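Local coordinates for variant surface glycoprotein MITAT 1.1 (Trypanosoma brucei brucei, PDB 5LY9) that forms the coat on the trypanosome surface, a coat whose antigenically distinct versions are expressed in series so that the parasite evades the host immune response, at residues 13-18 with 141-146; 103-108 with 212-217; 19-24 with 160-165; 108-113 with 145-150; 7-12 with 179-184. All blocks are in the same frame, centred on the assembly; numbering follows the deposited sequence. Where two conformers were deposited one is given.

How the interactions relate
All five contacts lie in one lobe of this elongated A-type variant surface glycoprotein domain. Interactions 5, 1 and 3 follow one another along helix 8-21, their partners coming from residues 179-184, 141-146 and 160-165. Interactions 2 and 4 use the far end of helix 62-114 and share Phe108. Interactions 1 and 4 share Cys145 and Ala146, their centres 9 Å apart, against 22 Å for interactions 3 and 5. Along the chain, interactions 1, 3 and 4 nest inside interaction 5, and interaction 4 inside 2 and 3, while 1, 2 and 3 cross one another, interlacing the loops around two helices. Interactions 2 and 4 also touch the second subunit, which places them at the dimer interface.

Interaction 1. Residues 13-18 with 141-146; sequences PLCKLT and DDQECA
A disulfide joins the two segments: Cys15 SG and Cys145 SG lie 2.1 Å apart, with a torsion about the S-S bond of -73°, a left-handed twist. The two halves are set differently. Cys15 SG stands beside its own backbone N and anti to its carbonyl carbon, whereas Cys145 SG is anti to its backbone N (chi1 -156°). The CA atoms of Cys15 and Cys145 are 4.8 Å apart, consistent with these torsions.

Around the sulfurs, Cys15 CB packs at 3.5 Å on Gln143 CG and lies equally near the carbonyl oxygen of Glu144. The Gln143 chain bends at chi2, so its amide folds back beside the helix. There Lys16 CG lies over the face of the amide, 3.5 Å from Gln143 OE1 and 3.6 Å from Gln143 NE2. The Lys16 and Gln143 side chains cross at about a right angle.

What fixes the amide is a bond within its own segment. Gln143 NE2 donates to Glu144 O at 2.7 Å (N-H...O 156°), with the acceptor close to the amide plane and the donor on a carbonyl lone pair. One residue further, the Cys145 carbonyl is held by Arg135, and its backbone bonds to Thr138, just beyond the ends of the small sheet's strands. Toward the start of the segment, Asp142 makes a salt bridge with Lys12.

Across this contact, helix 8-21 is thus tied to the end of strand 143-144 by a covalent bond between buried cysteines, with Lys16 crossing over the amide of Gln143; the buried setting probably makes the disulfide hard to reduce.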
# COMPACT_ATOMS: atom_id res chain seq x y z
N PRO A 13 20.90 -18.89 -1.74
CA PRO A 13 20.06 -18.04 -2.62
C PRO A 13 18.70 -17.69 -1.98
O PRO A 13 18.14 -16.61 -2.28
CB PRO A 13 19.89 -18.89 -3.88
CG PRO A 13 21.13 -19.67 -3.93
CD PRO A 13 21.48 -20.02 -2.50
N LEU A 14 18.14 -18.57 -1.16
CA LEU A 14 16.94 -18.25 -0.45
C LEU A 14 17.16 -17.18 0.59
O LEU A 14 16.32 -16.30 0.75
CB LEU A 14 16.28 -19.49 0.21
CG LEU A 14 15.73 -20.51 -0.84
CD1 LEU A 14 15.48 -21.82 -0.16
CD2 LEU A 14 14.49 -20.01 -1.54
N CYS A 15 18.27 -17.27 1.33
CA CYS A 15 18.67 -16.17 2.27
C CYS A 15 18.83 -14.81 1.55
O CYS A 15 18.36 -13.79 1.99
CB CYS A 15 19.95 -16.47 3.01
SG CYS A 15 19.78 -17.83 4.19
N LYS A 16 19.45 -14.81 0.37
CA LYS A 16 19.58 -13.60 -0.43
C LYS A 16 18.22 -13.07 -0.83
O LYS A 16 18.00 -11.86 -0.77
CB LYS A 16 20.45 -13.86 -1.69
CG LYS A 16 21.92 -14.09 -1.37
CD LYS A 16 22.65 -14.67 -2.60
CE LYS A 16 22.89 -13.76 -3.72
NZ LYS A 16 23.81 -14.31 -4.80
N LEU A 17 17.33 -13.95 -1.23
CA LEU A 17 16.01 -13.52 -1.67
C LEU A 17 15.23 -12.95 -0.51
O LEU A 17 14.62 -11.88 -0.66
CB LEU A 17 15.26 -14.65 -2.33
CG LEU A 17 13.81 -14.42 -2.78
CD1 LEU A 17 13.75 -13.27 -3.81
CD2 LEU A 17 13.14 -15.69 -3.33
N THR A 18 15.21 -13.66 0.65
CA THR A 18 14.47 -13.11 1.76
C THR A 18 15.02 -11.73 2.20
O THR A 18 14.24 -10.83 2.52
CB THR A 18 14.28 -14.14 2.94
OG1 THR A 18 13.33 -13.58 3.85
CG2 THR A 18 15.53 -14.31 3.64
N ASP A 141 26.28 -18.72 8.37
CA ASP A 141 27.66 -18.57 7.93
C ASP A 141 27.98 -17.15 7.50
O ASP A 141 27.93 -16.20 8.29
CB ASP A 141 27.92 -19.59 6.85
CG ASP A 141 27.96 -21.05 7.38
OD1 ASP A 141 28.31 -21.41 8.59
OD2 ASP A 141 27.63 -21.83 6.51
N ASP A 142 28.33 -16.97 6.28
CA ASP A 142 28.68 -15.60 5.93
C ASP A 142 27.54 -14.86 5.26
O ASP A 142 27.78 -13.81 4.74
CB ASP A 142 29.92 -15.60 5.06
CG ASP A 142 29.78 -16.42 3.81
OD1 ASP A 142 28.92 -17.34 3.75
OD2 ASP A 142 30.60 -16.17 2.85
N GLN A 143 26.33 -15.42 5.22
CA GLN A 143 25.23 -14.86 4.43
C GLN A 143 24.19 -14.24 5.37
O GLN A 143 23.68 -14.93 6.26
CB GLN A 143 24.60 -15.97 3.61
CG GLN A 143 23.37 -15.62 2.79
CD GLN A 143 23.48 -14.39 1.94
OE1 GLN A 143 24.40 -14.36 1.10
NE2 GLN A 143 22.54 -13.35 2.11
N GLU A 144 23.85 -12.97 5.16
CA GLU A 144 22.74 -12.39 5.88
C GLU A 144 21.49 -13.24 5.62
O GLU A 144 21.16 -13.58 4.46
CB GLU A 144 22.53 -10.98 5.45
CG GLU A 144 21.48 -10.25 6.17
CD GLU A 144 21.68 -9.94 7.64
OE1 GLU A 144 22.73 -10.24 8.24
OE2 GLU A 144 20.72 -9.31 8.20
N CYS A 145 20.83 -13.60 6.70
CA CYS A 145 19.61 -14.41 6.65
C CYS A 145 18.74 -14.15 7.88
O CYS A 145 18.60 -15.03 8.76
CB CYS A 145 20.01 -15.86 6.53
SG CYS A 145 18.72 -16.90 5.80
N ALA A 146 18.17 -12.95 7.93
CA ALA A 146 17.40 -12.53 9.08
C ALA A 146 16.00 -13.03 8.72
O ALA A 146 15.33 -12.52 7.76
CB ALA A 146 17.40 -11.04 9.30

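Interaction 2. Residues 103-108 with 212-217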
# COMPACT_ATOMS: atom_id res chain seq x y z
N GLY A 103 7.19 -14.64 4.05
CA GLY A 103 6.73 -15.36 5.26
C GLY A 103 6.86 -16.84 5.13
O GLY A 103 7.23 -17.55 6.08
N SER A 104 6.59 -17.38 3.94
CA SER A 104 6.74 -18.79 3.76
C SER A 104 8.20 -19.23 3.70
O SER A 104 8.58 -20.25 4.33
CB SER A 104 6.09 -19.29 2.45
OG SER A 104 4.64 -18.94 2.47
N ILE A 105 9.04 -18.47 2.97
CA ILE A 105 10.47 -18.74 2.97
C ILE A 105 11.02 -18.73 4.39
O ILE A 105 11.73 -19.65 4.79
CB ILE A 105 11.22 -17.74 2.10
CG1 ILE A 105 10.77 -17.96 0.63
CG2 ILE A 105 12.72 -17.90 2.28
CD1 ILE A 105 11.28 -16.83 -0.25
N ASP A 106 10.70 -17.71 5.16
CA ASP A 106 11.30 -17.59 6.49
C ASP A 106 10.85 -18.76 7.39
O ASP A 106 11.61 -19.30 8.21
CB ASP A 106 10.95 -16.22 7.12
CG ASP A 106 11.69 -15.05 6.47
OD1 ASP A 106 12.53 -15.29 5.56
OD2 ASP A 106 11.41 -13.90 6.92
N GLU A 107 9.59 -19.13 7.28
CA GLU A 107 9.05 -20.22 8.13
C GLU A 107 9.76 -21.53 7.77
O GLU A 107 10.17 -22.31 8.67
CB GLU A 107 7.54 -20.30 8.00
CG GLU A 107 6.84 -21.41 8.79
CD GLU A 107 6.87 -21.21 10.30
OE1 GLU A 107 6.95 -20.00 10.72
OE2 GLU A 107 6.69 -22.27 11.01
N PHE A 108 9.90 -21.81 6.48
CA PHE A 108 10.52 -23.10 6.08
C PHE A 108 12.01 -23.10 6.45
O PHE A 108 12.54 -24.11 6.95
CB PHE A 108 10.25 -23.51 4.66
CG PHE A 108 10.47 -24.95 4.43
CD1 PHE A 108 9.51 -25.89 4.88
CD2 PHE A 108 11.66 -25.40 3.93
CE1 PHE A 108 9.72 -27.22 4.70
CE2 PHE A 108 11.87 -26.76 3.76
CZ PHE A 108 10.96 -27.65 4.17
N LYS A 212 4.78 -30.50 -1.47
CA LYS A 212 5.26 -29.25 -2.00
C LYS A 212 5.43 -28.30 -0.85
O LYS A 212 4.46 -27.99 -0.11
CB LYS A 212 4.25 -28.69 -3.00
CG LYS A 212 3.79 -29.66 -4.06
CD LYS A 212 4.97 -30.17 -4.87
CE LYS A 212 5.06 -29.47 -6.22
NZ LYS A 212 4.58 -28.03 -6.13
N VAL A 213 6.65 -27.78 -0.70
CA VAL A 213 6.99 -26.87 0.40
C VAL A 213 7.67 -25.63 -0.20
O VAL A 213 7.85 -25.53 -1.41
CB VAL A 213 7.81 -27.55 1.49
CG1 VAL A 213 7.03 -28.72 2.08
CG2 VAL A 213 9.18 -28.00 0.97
N LEU A 214 8.04 -24.68 0.65
CA LEU A 214 8.59 -23.40 0.20
C LEU A 214 7.64 -22.79 -0.84
O LEU A 214 8.08 -22.37 -1.96
CB LEU A 214 10.03 -23.54 -0.31
CG LEU A 214 11.09 -23.58 0.81
CD1 LEU A 214 12.36 -24.25 0.37
CD2 LEU A 214 11.40 -22.20 1.37
N ALA A 215 6.34 -22.81 -0.53
CA ALA A 215 5.29 -22.27 -1.43
C ALA A 215 5.39 -22.79 -2.87
O ALA A 215 5.12 -22.10 -3.85
CB ALA A 215 5.33 -20.75 -1.37
N GLY A 216 5.71 -24.07 -2.99
CA GLY A 216 5.74 -24.74 -4.29
C GLY A 216 7.11 -24.87 -4.94
O GLY A 216 7.25 -25.51 -5.97
N TYR A 217 8.13 -24.24 -4.41
CA TYR A 217 9.44 -24.31 -5.01
C TYR A 217 10.07 -25.68 -4.87
O TYR A 217 10.72 -26.20 -5.82
CB TYR A 217 10.36 -23.25 -4.34
CG TYR A 217 11.80 -23.28 -4.67
CD1 TYR A 217 12.24 -23.37 -5.98
CD2 TYR A 217 12.73 -23.15 -3.68
CE1 TYR A 217 13.60 -23.38 -6.26
CE2 TYR A 217 14.08 -23.17 -3.95
CZ TYR A 217 14.54 -23.21 -5.23
OH TYR A 217 15.91 -23.25 -5.52
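The ring of Phe108 is the flat group here. Over one face sits Val213 CG2, 4.0 Å from the ring centroid and 26° off its normal, which meets the terms of a CH-pi contact; the methyl is displaced toward the rim, so its closest ring atom is Phe108 CZ at 3.7 Å. Leu214 CG comes to Phe108 CD2 obliquely, at 3.7 Å, and the two side chains cross at about a right angle. Phe108 CG is anti to the backbone N (chi1 -161°), which swings the ring out from the helix toward the strand end.

Leu214 reaches further with one branch: its CD2 rests 3.7 Å from Phe108 CB and 3.9 Å from Ile105 CA, so this methyl lies between Ile105 and Phe108. At the next position, Ala215 CB faces Ser104 CB at 4.2 Å. The hydroxyl of Ser104 is engaged with the Gly103 carbonyl of the second subunit.

Leu214 and Ala215 both have positive phi, so the chain turns sharply after the edge strand 211-213, and Tyr217 N returns to Leu214 O at 3.1 Å. The turn is held from several directions: Trp246 of helix 244-254 donates to the Leu214 carbonyl, Glu107 of the second subunit accepts from Leu214 N, and Leu14 of helix 8-21 packs on the Leu214 side chain, so the contact wedges the strand end between helices 62-114, 8-21 and 244-254 at the dimer interface.

Interaction 3. Residues 19-24 with 160-165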
# COMPACT_ATOMS: atom_id res chain seq x y z
N THR A 19 16.35 -11.56 2.17
CA THR A 19 16.97 -10.25 2.41
C THR A 19 16.47 -9.19 1.41
O THR A 19 16.10 -8.10 1.82
CB THR A 19 18.51 -10.40 2.37
OG1 THR A 19 18.91 -11.41 3.35
CG2 THR A 19 19.16 -9.09 2.64
N GLU A 20 16.43 -9.52 0.16
CA GLU A 20 15.95 -8.57 -0.84
C GLU A 20 14.48 -8.22 -0.61
O GLU A 20 14.09 -7.03 -0.59
CB GLU A 20 16.16 -9.08 -2.27
CG GLU A 20 15.61 -8.12 -3.34
CD GLU A 20 16.25 -8.30 -4.70
OE1 GLU A 20 17.54 -8.16 -4.79
OE2 GLU A 20 15.48 -8.69 -5.62
N LEU A 21 13.66 -9.26 -0.42
CA LEU A 21 12.23 -9.10 -0.24
C LEU A 21 11.89 -8.25 0.97
O LEU A 21 10.88 -7.58 1.00
CB LEU A 21 11.48 -10.41 -0.27
CG LEU A 21 11.53 -11.32 -1.51
CD1 LEU A 21 10.76 -12.60 -1.18
CD2 LEU A 21 10.90 -10.60 -2.69
N SER A 22 12.74 -8.25 1.97
CA SER A 22 12.53 -7.54 3.21
C SER A 22 12.35 -6.04 2.98
O SER A 22 11.66 -5.42 3.77
CB SER A 22 13.70 -7.82 4.20
OG SER A 22 14.79 -7.08 3.79
N LYS A 23 12.87 -5.48 1.88
CA LYS A 23 12.77 -4.05 1.63
C LYS A 23 11.70 -3.65 0.66
O LYS A 23 11.49 -2.46 0.47
CB LYS A 23 14.11 -3.45 1.14
CG LYS A 23 15.19 -3.45 2.20
CD LYS A 23 16.39 -2.56 1.80
CE LYS A 23 17.29 -2.31 3.01
NZ LYS A 23 18.41 -1.46 2.49
N VAL A 24 11.00 -4.60 0.07
CA VAL A 24 10.00 -4.25 -0.92
C VAL A 24 8.90 -3.34 -0.37
O VAL A 24 8.53 -2.38 -1.03
CB VAL A 24 9.41 -5.53 -1.64
CG1 VAL A 24 8.20 -5.17 -2.50
CG2 VAL A 24 10.51 -6.21 -2.45
N THR A 160 18.54 -7.72 -7.61
CA THR A 160 19.29 -8.82 -8.17
C THR A 160 18.66 -10.14 -7.96
O THR A 160 18.98 -11.11 -8.72
CB THR A 160 20.73 -8.86 -7.54
OG1 THR A 160 20.70 -8.59 -6.14
CG2 THR A 160 21.57 -7.76 -8.24
N GLU A 161 17.83 -10.27 -6.90
CA GLU A 161 17.33 -11.60 -6.57
C GLU A 161 15.98 -11.89 -7.23
O GLU A 161 15.66 -13.06 -7.52
CB GLU A 161 17.26 -11.84 -5.08
CG GLU A 161 18.54 -11.42 -4.33
CD GLU A 161 19.79 -12.03 -4.95
OE1 GLU A 161 19.81 -13.23 -5.31
OE2 GLU A 161 20.76 -11.22 -5.15
N LEU A 162 15.22 -10.83 -7.52
CA LEU A 162 13.92 -10.98 -8.20
C LEU A 162 13.89 -9.92 -9.26
O LEU A 162 13.76 -8.72 -8.96
CB LEU A 162 12.76 -10.82 -7.20
CG LEU A 162 11.36 -10.74 -7.83
CD1 LEU A 162 11.20 -11.88 -8.84
CD2 LEU A 162 10.23 -10.71 -6.77
N THR A 163 14.16 -10.36 -10.48
CA THR A 163 14.37 -9.43 -11.60
C THR A 163 13.16 -9.46 -12.49
O THR A 163 12.20 -10.16 -12.20
CB THR A 163 15.58 -9.86 -12.42
OG1 THR A 163 15.25 -11.08 -13.06
CG2 THR A 163 16.82 -10.10 -11.54
N GLN A 164 13.20 -8.70 -13.60
CA GLN A 164 12.14 -8.77 -14.60
C GLN A 164 11.91 -10.17 -15.13
O GLN A 164 10.80 -10.51 -15.43
CB GLN A 164 12.40 -7.86 -15.80
CG GLN A 164 12.22 -6.40 -15.38
CD GLN A 164 12.15 -5.44 -16.60
OE1 GLN A 164 11.87 -5.85 -17.74
NE2 GLN A 164 12.40 -4.18 -16.35
N THR A 165 12.98 -10.97 -15.20
CA THR A 165 12.93 -12.27 -15.79
C THR A 165 12.45 -13.33 -14.83
O THR A 165 11.72 -14.24 -15.20
CB THR A 165 14.33 -12.60 -16.37
OG1 THR A 165 14.61 -11.60 -17.39
CG2 THR A 165 14.30 -13.98 -17.00
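Hydrogen bonds dominate, and one carboxylate receives all three that link the segments. Glu20 stretches out from helix 8-21, its CG anti to the backbone N and its chain extended beyond CG, and meets three successive backbone N-H groups of the loop. Glu20 OE1 takes two of them: Thr160 N at 3.0 Å, on the syn lone pair but bent (135°), and Glu161 N at 3.0 Å, straighter (159°), from above the carboxylate plane. Glu20 OE2 takes Leu162 N at 2.9 Å, again from above the plane and bent (137°). A loop that turns its amides inward in this way wraps a buried acid. Thr158 also bonds to OE1, and Arg253 of helix 244-254 makes a salt bridge to OE2, which probably keeps Glu20 ionised.

Each segment contains a turn. A type I beta turn from Leu21 to Val24 links helix 8-21 to the long helix 24-55, and Ser22 OG bonds back to Thr19 O at 2.6 Å. In the loop, Thr163 OG1 accepts from Thr165 N, an ST turn.

The charges are less simple. Glu161 OE2 stands 4.5 Å from Glu20 OE1, like charges whose carboxylates are steeply inclined to each other. Because the Glu161 chain bends at chi2, its acid folds back over its own segment, where Thr160 OG1 donates to Glu161 OE2 at 2.8 Å. Asn169 bonds to Glu161 OE1.

Apolar packing is slight. Leu21 CD2 meets Leu162 CD2 at 4.1 Å, the side chains crossing obliquely. Ala98 of helix 62-114 lies against Leu21, and Trp250 of helix 244-254 against Leu162.

Interaction 4. Residues 108-113 with 145-150; sequences FLNLLE and CALSMP
An inverse gamma turn centred on Leu147, just after the disulfide-bonded Cys145, presses one leucine against helix 62-114. The turn is recorded in the backbone angles of Leu147 (-92°/64°) and in a weak bond from Ser148 N to Ala146 O. It points the side chain at the helix, with CG beside the backbone N.

The two methyls of Leu147 divide the work. CD1 seats itself against the helix backbone at Asn110, 3.8 Å from its N and 3.9 Å from its CB, while Glu113 OE1, one turn on, lies 3.9 Å from the same methyl. CD2 instead meets Leu109 CD1 at 4.2 Å, and the two leucines cross at about a right angle. Leu109 CD1 also reaches Cys145 SG, 4.1 Å away, so that the sulfur has an apolar neighbour.

The polar ends have partners further out. Glu113 forms a salt bridge with Arg135, which also bonds to the Cys145 carbonyl, and Asn110 donates to the Lys212 carbonyl of the second subunit.

In this A-type VSG domain the inverse gamma turn thus packs its central leucine on the outside of the helix, across Leu109, Asn110 and Glu113, near the C-terminal end of helix 62-114.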
# COMPACT_ATOMS: atom_id res chain seq x y z
N PHE A 108 9.90 -21.81 6.48
CA PHE A 108 10.52 -23.10 6.08
C PHE A 108 12.01 -23.10 6.45
O PHE A 108 12.54 -24.11 6.95
CB PHE A 108 10.25 -23.51 4.66
CG PHE A 108 10.47 -24.95 4.43
CD1 PHE A 108 9.51 -25.89 4.88
CD2 PHE A 108 11.66 -25.40 3.93
CE1 PHE A 108 9.72 -27.22 4.70
CE2 PHE A 108 11.87 -26.76 3.76
CZ PHE A 108 10.96 -27.65 4.17
N LEU A 109 12.72 -22.01 6.13
CA LEU A 109 14.13 -21.94 6.52
C LEU A 109 14.33 -22.08 8.03
O LEU A 109 15.25 -22.77 8.47
CB LEU A 109 14.84 -20.67 6.03
CG LEU A 109 15.13 -20.51 4.54
CD1 LEU A 109 15.68 -19.15 4.27
CD2 LEU A 109 16.10 -21.53 3.97
N ASN A 110 13.48 -21.40 8.80
CA ASN A 110 13.53 -21.50 10.23
C ASN A 110 13.33 -22.96 10.67
O ASN A 110 14.03 -23.43 11.62
CB ASN A 110 12.48 -20.62 10.90
CG ASN A 110 12.47 -20.74 12.43
OD1 ASN A 110 13.35 -20.20 13.09
ND2 ASN A 110 11.54 -21.48 12.97
N LEU A 111 12.38 -23.67 10.03
CA LEU A 111 12.11 -25.03 10.47
C LEU A 111 13.37 -25.90 10.17
O LEU A 111 13.81 -26.63 11.04
CB LEU A 111 10.89 -25.61 9.73
CG LEU A 111 10.67 -27.09 9.97
CD1 LEU A 111 10.39 -27.36 11.46
CD2 LEU A 111 9.55 -27.58 9.13
N LEU A 112 13.95 -25.77 8.99
CA LEU A 112 15.13 -26.53 8.65
C LEU A 112 16.26 -26.20 9.61
O LEU A 112 16.97 -27.13 10.08
CB LEU A 112 15.61 -26.33 7.23
CG LEU A 112 14.72 -26.85 6.13
CD1 LEU A 112 15.31 -26.52 4.75
CD2 LEU A 112 14.44 -28.28 6.33
N GLU A 113 16.46 -24.92 9.93
CA GLU A 113 17.46 -24.56 10.92
C GLU A 113 17.25 -25.23 12.26
O GLU A 113 18.21 -25.60 12.99
CB GLU A 113 17.54 -23.04 11.07
CG GLU A 113 18.79 -22.58 11.76
CD GLU A 113 18.90 -21.05 11.82
OE1 GLU A 113 18.15 -20.34 11.06
OE2 GLU A 113 19.75 -20.56 12.64
N CYS A 145 20.83 -13.60 6.70
CA CYS A 145 19.61 -14.41 6.65
C CYS A 145 18.74 -14.15 7.88
O CYS A 145 18.60 -15.03 8.76
CB CYS A 145 20.01 -15.86 6.53
SG CYS A 145 18.72 -16.90 5.80
N ALA A 146 18.17 -12.95 7.93
CA ALA A 146 17.40 -12.53 9.08
C ALA A 146 16.00 -13.03 8.72
O ALA A 146 15.33 -12.52 7.76
CB ALA A 146 17.40 -11.04 9.30
N LEU A 147 15.51 -13.92 9.55
CA LEU A 147 14.13 -14.49 9.24
C LEU A 147 13.14 -13.59 9.99
O LEU A 147 12.44 -13.99 10.93
CB LEU A 147 14.10 -15.89 9.70
CG LEU A 147 15.22 -16.73 9.12
CD1 LEU A 147 15.20 -18.15 9.62
CD2 LEU A 147 15.14 -16.73 7.60
N SER A 148 13.12 -12.32 9.55
CA SER A 148 12.32 -11.30 10.17
C SER A 148 11.96 -10.25 9.16
O SER A 148 12.61 -10.17 8.11
CB SER A 148 13.07 -10.61 11.36
OG SER A 148 14.29 -10.06 10.91
N MET A 149 11.01 -9.38 9.49
CA MET A 149 10.58 -8.33 8.59
C MET A 149 10.90 -7.01 9.25
O MET A 149 10.56 -6.80 10.43
CB MET A 149 9.06 -8.43 8.33
CG MET A 149 8.45 -7.32 7.47
SD MET A 149 8.96 -7.41 5.77
CE MET A 149 7.86 -8.71 5.18
N PRO A 150 11.56 -6.05 8.50
CA PRO A 150 11.93 -4.82 9.19
C PRO A 150 10.76 -3.83 9.27
O PRO A 150 9.73 -4.03 8.62
CB PRO A 150 13.04 -4.24 8.31
CG PRO A 150 12.62 -4.71 6.97
CD PRO A 150 12.20 -6.15 7.20

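Interaction 5. Residues 7-12 with 179-184; sequences KATAWK and NTFQPT
Lys7 NZ is gripped by two carbonyl oxygens of neighbouring residues. It donates to Asn179 O at 2.8 Å, nearly along the C=O axis (160°), and to Thr180 O at 3.1 Å from well above that carbonyl plane (58° out of it). The lysine chain is fully extended beyond CG and runs along the loop backbone past Phe181 O to the carbonyls of Thr180 and Asn179.

The same residue holds the loop with its backbone. Lys7 N donates to Phe181 O at 2.8 Å and nearly straight (174°). Lys7 is the N-cap residue of helix 8-21, and its O accepts from Ala10 N and Trp11 N of the first turn.

A water joins the two segments: it donates to Thr180 O at 2.8 Å and lies 2.7 Å from Thr9 OG1. Thr180 O is therefore met by both an ammonium and a water.

Looser contacts complete the fit. Lys7 CG and Pro183 CD touch at 4.0 Å, and Ala10 CB meets Phe181 CB at 4.1 Å. Thr9 OG1 comes to the edge of the Phe181 ring, while Thr180 CG2 stands 3.6 Å above its centre. Leu229 of strand 228-229 packs against both Phe181 and Ala10, and the loop is tied to the N-terminus through Asn179, whose OD1 takes the Ala1 N.

With one carbonyl pointing at it and a second oxygen beside it, the charge of Lys7 is probably stabilised by the peptide chain itself, which makes this side chain a clamp between the start of helix 8-21 and the 179-184 loop.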
# COMPACT_ATOMS: atom_id res chain seq x y z
N LYS A 7 22.44 -28.31 0.91
CA LYS A 7 23.70 -27.56 0.74
C LYS A 7 23.46 -26.05 0.70
O LYS A 7 22.39 -25.62 0.23
CB LYS A 7 24.41 -27.94 -0.56
CG LYS A 7 24.87 -29.39 -0.64
CD LYS A 7 25.33 -29.67 -2.06
CE LYS A 7 26.02 -30.99 -2.26
NZ LYS A 7 26.57 -31.11 -3.63
N ALA A 8 24.46 -25.30 1.12
CA ALA A 8 24.47 -23.87 1.04
C ALA A 8 24.28 -23.36 -0.37
O ALA A 8 23.71 -22.30 -0.55
CB ALA A 8 25.80 -23.34 1.64
N THR A 9 24.66 -24.11 -1.41
CA THR A 9 24.42 -23.69 -2.79
C THR A 9 22.91 -23.55 -3.04
O THR A 9 22.51 -22.75 -3.89
CB THR A 9 25.00 -24.69 -3.81
OG1 THR A 9 24.54 -25.98 -3.47
CG2 THR A 9 26.47 -24.64 -3.85
N ALA A 10 22.09 -24.29 -2.27
CA ALA A 10 20.64 -24.23 -2.40
C ALA A 10 19.99 -23.25 -1.44
O ALA A 10 19.04 -22.55 -1.86
CB ALA A 10 20.02 -25.63 -2.23
N TRP A 11 20.39 -23.22 -0.18
CA TRP A 11 19.74 -22.28 0.76
C TRP A 11 20.31 -20.87 0.75
O TRP A 11 19.63 -19.92 1.15
CB TRP A 11 19.67 -22.83 2.20
CG TRP A 11 20.92 -23.16 2.85
CD1 TRP A 11 21.46 -24.40 3.01
CD2 TRP A 11 21.83 -22.26 3.51
NE1 TRP A 11 22.63 -24.32 3.69
CE2 TRP A 11 22.86 -23.04 4.06
CE3 TRP A 11 21.86 -20.91 3.71
CZ2 TRP A 11 23.90 -22.49 4.70
CZ3 TRP A 11 22.85 -20.38 4.37
CH2 TRP A 11 23.89 -21.16 4.88
N LYS A 12 21.54 -20.67 0.39
CA LYS A 12 22.06 -19.28 0.38
C LYS A 12 21.29 -18.37 -0.58
O LYS A 12 20.95 -17.23 -0.19
CB LYS A 12 23.55 -19.24 0.15
CG LYS A 12 24.32 -19.46 1.49
CD LYS A 12 25.85 -19.29 1.24
CE LYS A 12 26.56 -19.62 2.54
NZ LYS A 12 28.03 -19.41 2.41
N ASN A 179 23.56 -36.26 -5.77
CA ASN A 179 24.18 -35.42 -4.74
C ASN A 179 24.23 -33.96 -5.08
O ASN A 179 25.17 -33.27 -4.67
CB ASN A 179 25.54 -35.96 -4.29
CG ASN A 179 25.48 -37.43 -3.99
OD1 ASN A 179 24.66 -37.88 -3.18
ND2 ASN A 179 26.29 -38.21 -4.70
N THR A 180 23.23 -33.46 -5.80
CA THR A 180 23.34 -32.12 -6.37
C THR A 180 23.13 -31.05 -5.32
O THR A 180 24.01 -30.20 -5.11
CB THR A 180 22.31 -31.90 -7.50
OG1 THR A 180 22.36 -33.02 -8.37
CG2 THR A 180 22.63 -30.52 -8.25
N PHE A 181 21.98 -31.08 -4.66
CA PHE A 181 21.69 -30.04 -3.60
C PHE A 181 21.67 -30.63 -2.18
O PHE A 181 21.51 -29.91 -1.22
CB PHE A 181 20.40 -29.30 -3.96
CG PHE A 181 20.46 -28.67 -5.31
CD1 PHE A 181 21.42 -27.70 -5.60
CD2 PHE A 181 19.56 -29.02 -6.28
CE1 PHE A 181 21.52 -27.17 -6.85
CE2 PHE A 181 19.64 -28.45 -7.56
CZ PHE A 181 20.62 -27.54 -7.84
N GLN A 182 21.85 -31.93 -2.05
CA GLN A 182 21.92 -32.68 -0.81
C GLN A 182 23.16 -33.59 -1.00
O GLN A 182 23.27 -34.27 -2.01
CB GLN A 182 20.67 -33.53 -0.58
CG GLN A 182 19.46 -32.70 -0.19
CD GLN A 182 18.17 -33.49 -0.36
OE1 GLN A 182 17.56 -33.49 -1.44
NE2 GLN A 182 17.85 -34.26 0.67
N PRO A 183 24.11 -33.52 -0.08
CA PRO A 183 25.38 -34.24 -0.30
C PRO A 183 25.27 -35.75 -0.11
O PRO A 183 24.20 -36.31 0.27
CB PRO A 183 26.29 -33.64 0.77
CG PRO A 183 25.37 -33.33 1.90
CD PRO A 183 24.06 -32.87 1.21
N THR A 184 26.41 -36.43 -0.32
CA THR A 184 26.48 -37.84 -0.02
C THR A 184 26.25 -38.10 1.46
O THR A 184 26.40 -37.22 2.30
CB THR A 184 27.86 -38.38 -0.42
OG1 THR A 184 28.88 -37.63 0.25
CG2 THR A 184 28.09 -38.18 -1.90
O HOH W 1 25.17 -27.67 -5.48